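Local coordinates for protein TatD-related deoxyribonuclease (PDB 1J6O) that probably acts as a metal-dependent hydrolase of the TatD family, cleaving ester bonds in DNA, on a TIM-barrel scaffold, at residues H76-V81 with K119-E124; D142-A147 with K174-L179. All coordinates share one frame; numbering follows the deposited sequence.

Interaction 1: residues H76-V81 with K119-E124; sequences HDAKEV and KRVFVE
Arg-120 NH2 lies 2.7 Å from Glu-124 OE1 in a salt bridge one turn along the helix, and Val-81 CG2 lies at the edge of the same guanidinium, near its plane, 4.2 Å from Arg-120 NH2. The Glu-124 carboxylate lies above one guanidinium face, offset toward its rim, and the pairing is one of charge, without an N-H aimed at the oxygen. The chain of Arg-120 bends at chi2 and chi3 and passes Val-81 in the opposite direction, which carries its charged end to the margin of an apolar patch. At the heart of the patch is Val-121. Its CG1 is anti to the backbone N (chi1 168°), which leaves Val-121 CG2 directed at Ala-78, 3.7 Å from Ala-78 CB and 3.5 Å from Ala-78 O. Val-81 and Val-121 meet tip to tip, CG2 to CG2 at 4.0 Å. Phe-85 of helix 85-92 touches both Arg-120 and Val-121. The contact sets the loop between strand 67-71 and helix 85-92 against helix 115-132 of the barrel; Ser-113 OG, bonded to His-76 O and Lys-79 N, supports that loop further. No hydrogen bond links 76-81 to 119-124, which implies that their direct contact is apolar packing, with the Arg-120/Glu-124 ion pair confined to the helix.

Interaction 2: residues D142-A147 with K174-L179; sequences DAYSEA and KKFIDL
Tyr-144 and Phe-176 form the centre of this contact, Tyr-144 CD1 lying 3.6 Å from Phe-176 CE2. The phenylalanine carbon arrives in the plane of the tyrosine ring, at its edge. Relative to the Phe-176 ring, Tyr-144 CD1 lies obliquely; the two side chains cross at about a right angle, with planes at 83° and centroids 5.9 Å apart. Phe-176 CZ reaches past the ring to the backbone, 3.7 Å from Tyr-144 O, and one turn further on Ala-147 CB rests near the plane of the phenylalanine ring at its edge, 4.4 Å from Phe-176 CZ. The CG of Phe-176 is anti to its carbonyl carbon (chi1 -82°), an orientation that sends the ring across the gap between the helices. In the next shell, Tyr-144 OH is hydrogen-bonded to Ser-167 N, which anchors the far end of the ring, and Phe-166 meets the ring itself. Ala-143 is the N-cap of helix 144-153. The side chain of Tyr-144 lies about 8 Å from those of His-139 and His-164, predicted ligands of a divalent metal cation. The contact thus joins the first turn of helix 144-153 to helix 170-179, its neighbour round the barrel, with Ala-147 and Phe-176 also packing on Ile-140 of strand 136-141 beneath.

Overall arrangement
From the N terminus, the chain passes strand 67-71 and enters the loop holding 76-81, then runs through helix 85-92 and strand 98-107 before helix 115-132 closes interaction 1. Interaction 2 opens only afterwards, where strand 136-141 gives way to helix 144-153, and closes on helix 170-179 after strand 161-163. The two contacts are therefore in series, neither nested nor crossed. Their centres lie about 19 Å apart, yet they touch where Phe-122 CE2 lies 4.2 Å from Ala-147 CB. Together they tie a loop and three helices around the parallel strands of the TIM barrel, near residues predicted to bind divalent metals, including Glu-103, His-139 and His-164.

Interaction 1: residues H76-V81 with K119-E124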
# COMPACT_ATOMS: atom_id res chain seq x y z
N HIS A 76 5.73 4.58 -13.17
CA HIS A 76 5.26 4.89 -14.51
C HIS A 76 5.46 6.37 -14.79
O HIS A 76 5.82 6.76 -15.90
CB HIS A 76 3.78 4.52 -14.69
CG HIS A 76 3.50 3.04 -14.69
ND1 HIS A 76 4.34 1.98 -14.66
CD2 HIS A 76 2.22 2.52 -14.71
CE1 HIS A 76 3.56 0.85 -14.65
NE2 HIS A 76 2.28 1.21 -14.69
N ASP A 77 5.25 7.19 -13.77
CA ASP A 77 5.39 8.63 -13.90
C ASP A 77 6.81 9.16 -13.65
O ASP A 77 7.01 10.37 -13.59
CB ASP A 77 4.42 9.34 -12.91
CG ASP A 77 2.96 8.78 -12.92
OD1 ASP A 77 2.71 7.60 -12.54
OD2 ASP A 77 2.03 9.55 -13.27
N ALA A 78 7.81 8.28 -13.52
CA ALA A 78 9.19 8.73 -13.26
C ALA A 78 9.86 9.67 -14.26
O ALA A 78 10.64 10.55 -13.87
CB ALA A 78 10.11 7.49 -13.01
N LYS A 79 9.60 9.47 -15.54
CA LYS A 79 10.19 10.32 -16.57
C LYS A 79 9.53 11.68 -16.61
O LYS A 79 10.02 12.56 -17.30
CB LYS A 79 10.09 9.66 -17.96
CG LYS A 79 8.66 9.51 -18.49
CD LYS A 79 8.67 8.70 -19.81
CE LYS A 79 7.29 8.17 -20.17
NZ LYS A 79 6.27 9.25 -20.30
N GLU A 80 8.43 11.84 -15.87
CA GLU A 80 7.67 13.10 -15.81
C GLU A 80 7.94 14.02 -14.61
O GLU A 80 7.42 15.14 -14.55
CB GLU A 80 6.16 12.80 -15.82
CG GLU A 80 5.70 11.77 -16.84
CD GLU A 80 5.94 12.20 -18.28
OE1 GLU A 80 6.49 13.32 -18.51
OE2 GLU A 80 5.57 11.42 -19.19
N VAL A 81 8.75 13.58 -13.66
CA VAL A 81 9.00 14.45 -12.51
C VAL A 81 9.74 15.76 -12.79
O VAL A 81 10.72 15.80 -13.54
CB VAL A 81 9.76 13.71 -11.37
CG1 VAL A 81 8.96 12.48 -10.91
CG2 VAL A 81 11.16 13.31 -11.84
N LYS A 119 14.74 3.97 -11.31
CA LYS A 119 15.66 3.79 -10.20
C LYS A 119 16.03 5.09 -9.51
O LYS A 119 16.00 5.15 -8.29
CB LYS A 119 16.95 3.10 -10.66
CG LYS A 119 16.79 1.64 -10.91
CD LYS A 119 18.11 1.11 -11.46
CE LYS A 119 18.16 -0.39 -11.56
NZ LYS A 119 19.55 -0.79 -12.00
N ARG A 120 16.35 6.15 -10.26
CA ARG A 120 16.72 7.39 -9.57
C ARG A 120 15.57 8.02 -8.80
O ARG A 120 15.76 8.53 -7.69
CB ARG A 120 17.34 8.40 -10.54
CG ARG A 120 16.38 9.16 -11.42
CD ARG A 120 16.89 10.57 -11.75
NE ARG A 120 15.87 11.55 -11.39
CZ ARG A 120 16.10 12.68 -10.72
NH1 ARG A 120 17.34 13.00 -10.33
NH2 ARG A 120 15.08 13.46 -10.39
N VAL A 121 14.38 8.00 -9.39
CA VAL A 121 13.18 8.57 -8.77
C VAL A 121 12.80 7.78 -7.51
O VAL A 121 12.34 8.37 -6.51
CB VAL A 121 12.01 8.58 -9.79
CG1 VAL A 121 10.67 8.89 -9.12
CG2 VAL A 121 12.30 9.62 -10.90
N PHE A 122 13.00 6.47 -7.56
CA PHE A 122 12.71 5.58 -6.43
C PHE A 122 13.72 5.88 -5.33
O PHE A 122 13.37 6.08 -4.16
CB PHE A 122 12.83 4.13 -6.90
CG PHE A 122 12.62 3.09 -5.81
CD1 PHE A 122 11.71 3.30 -4.78
CD2 PHE A 122 13.24 1.86 -5.90
CE1 PHE A 122 11.41 2.28 -3.86
CE2 PHE A 122 12.95 0.81 -4.98
CZ PHE A 122 12.03 1.03 -3.96
N VAL A 123 14.99 5.95 -5.70
CA VAL A 123 16.02 6.24 -4.72
C VAL A 123 15.78 7.59 -4.04
O VAL A 123 15.90 7.72 -2.84
CB VAL A 123 17.43 6.24 -5.38
CG1 VAL A 123 18.46 6.88 -4.43
CG2 VAL A 123 17.84 4.82 -5.70
N GLU A 124 15.40 8.60 -4.81
CA GLU A 124 15.16 9.89 -4.22
C GLU A 124 13.99 9.91 -3.23
O GLU A 124 14.03 10.67 -2.25
CB GLU A 124 14.97 10.93 -5.33
CG GLU A 124 16.16 10.90 -6.30
CD GLU A 124 16.24 12.09 -7.25
OE1 GLU A 124 15.21 12.43 -7.86
OE2 GLU A 124 17.35 12.66 -7.40

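Interaction 2: residues D142-A147 with K174-L179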
# COMPACT_ATOMS: atom_id res chain seq x y z
N ASP A 142 7.83 -7.29 -11.21
CA ASP A 142 8.94 -7.94 -11.91
C ASP A 142 10.29 -7.22 -11.72
O ASP A 142 11.08 -7.09 -12.66
CB ASP A 142 8.63 -8.07 -13.41
CG ASP A 142 7.44 -8.98 -13.68
OD1 ASP A 142 7.12 -9.81 -12.80
OD2 ASP A 142 6.83 -8.90 -14.77
N ALA A 143 10.55 -6.77 -10.51
CA ALA A 143 11.79 -6.07 -10.21
C ALA A 143 12.18 -6.28 -8.75
O ALA A 143 12.81 -5.41 -8.15
CB ALA A 143 11.62 -4.57 -10.48
N TYR A 144 11.80 -7.42 -8.17
CA TYR A 144 12.13 -7.67 -6.78
C TYR A 144 13.62 -7.64 -6.49
O TYR A 144 14.04 -7.02 -5.52
CB TYR A 144 11.49 -8.98 -6.32
CG TYR A 144 10.00 -8.80 -6.10
CD1 TYR A 144 9.52 -8.31 -4.89
CD2 TYR A 144 9.09 -9.02 -7.13
CE1 TYR A 144 8.15 -8.03 -4.70
CE2 TYR A 144 7.71 -8.74 -6.97
CZ TYR A 144 7.26 -8.24 -5.74
OH TYR A 144 5.93 -7.88 -5.58
N SER A 145 14.43 -8.29 -7.32
CA SER A 145 15.86 -8.29 -7.08
C SER A 145 16.42 -6.87 -7.15
O SER A 145 17.24 -6.48 -6.32
CB SER A 145 16.60 -9.16 -8.10
OG SER A 145 18.02 -9.03 -7.95
N GLU A 146 15.98 -6.11 -8.14
CA GLU A 146 16.48 -4.75 -8.30
C GLU A 146 16.04 -3.82 -7.17
O GLU A 146 16.83 -3.00 -6.68
CB GLU A 146 16.06 -4.19 -9.67
CG GLU A 146 16.70 -4.92 -10.88
CD GLU A 146 15.89 -6.12 -11.40
OE1 GLU A 146 15.09 -6.71 -10.64
OE2 GLU A 146 16.09 -6.48 -12.59
N ALA A 147 14.79 -3.97 -6.75
CA ALA A 147 14.28 -3.13 -5.67
C ALA A 147 15.01 -3.53 -4.38
O ALA A 147 15.43 -2.66 -3.62
CB ALA A 147 12.78 -3.32 -5.53
N LYS A 174 10.54 -13.52 2.27
CA LYS A 174 11.42 -13.59 3.42
C LYS A 174 12.51 -12.52 3.36
O LYS A 174 12.84 -11.89 4.36
CB LYS A 174 12.03 -14.99 3.54
CG LYS A 174 12.94 -15.14 4.75
CD LYS A 174 12.93 -16.58 5.24
CE LYS A 174 14.07 -16.78 6.22
NZ LYS A 174 15.33 -16.34 5.55
N LYS A 175 13.06 -12.30 2.17
CA LYS A 175 14.11 -11.30 2.03
C LYS A 175 13.63 -9.91 2.42
O LYS A 175 14.34 -9.16 3.09
CB LYS A 175 14.63 -11.26 0.59
CG LYS A 175 15.33 -12.55 0.14
CD LYS A 175 16.75 -12.69 0.68
CE LYS A 175 17.73 -11.72 0.01
NZ LYS A 175 19.16 -12.13 0.26
N PHE A 176 12.42 -9.56 2.00
CA PHE A 176 11.88 -8.24 2.33
C PHE A 176 11.44 -8.17 3.78
O PHE A 176 11.64 -7.15 4.45
CB PHE A 176 10.75 -7.90 1.36
CG PHE A 176 11.24 -7.38 0.05
CD1 PHE A 176 11.55 -6.02 -0.09
CD2 PHE A 176 11.45 -8.23 -1.03
CE1 PHE A 176 12.06 -5.52 -1.30
CE2 PHE A 176 11.96 -7.75 -2.24
CZ PHE A 176 12.27 -6.38 -2.37
N ILE A 177 10.85 -9.25 4.27
CA ILE A 177 10.43 -9.25 5.67
C ILE A 177 11.69 -9.06 6.52
O ILE A 177 11.69 -8.29 7.49
CB ILE A 177 9.76 -10.58 6.02
CG1 ILE A 177 8.35 -10.60 5.42
CG2 ILE A 177 9.75 -10.79 7.54
CD1 ILE A 177 7.65 -11.88 5.66
N ASP A 178 12.77 -9.73 6.14
CA ASP A 178 14.00 -9.59 6.91
C ASP A 178 14.55 -8.18 6.87
O ASP A 178 15.23 -7.77 7.79
CB ASP A 178 15.06 -10.59 6.45
CG ASP A 178 14.76 -11.99 6.91
OD1 ASP A 178 13.97 -12.14 7.89
OD2 ASP A 178 15.32 -12.95 6.31
N LEU A 179 14.25 -7.44 5.81
CA LEU A 179 14.74 -6.06 5.69
C LEU A 179 13.88 -5.16 6.58
O LEU A 179 14.24 -4.01 6.86
CB LEU A 179 14.65 -5.59 4.22
CG LEU A 179 15.35 -4.31 3.76
CD1 LEU A 179 16.80 -4.32 4.20
CD2 LEU A 179 15.28 -4.22 2.23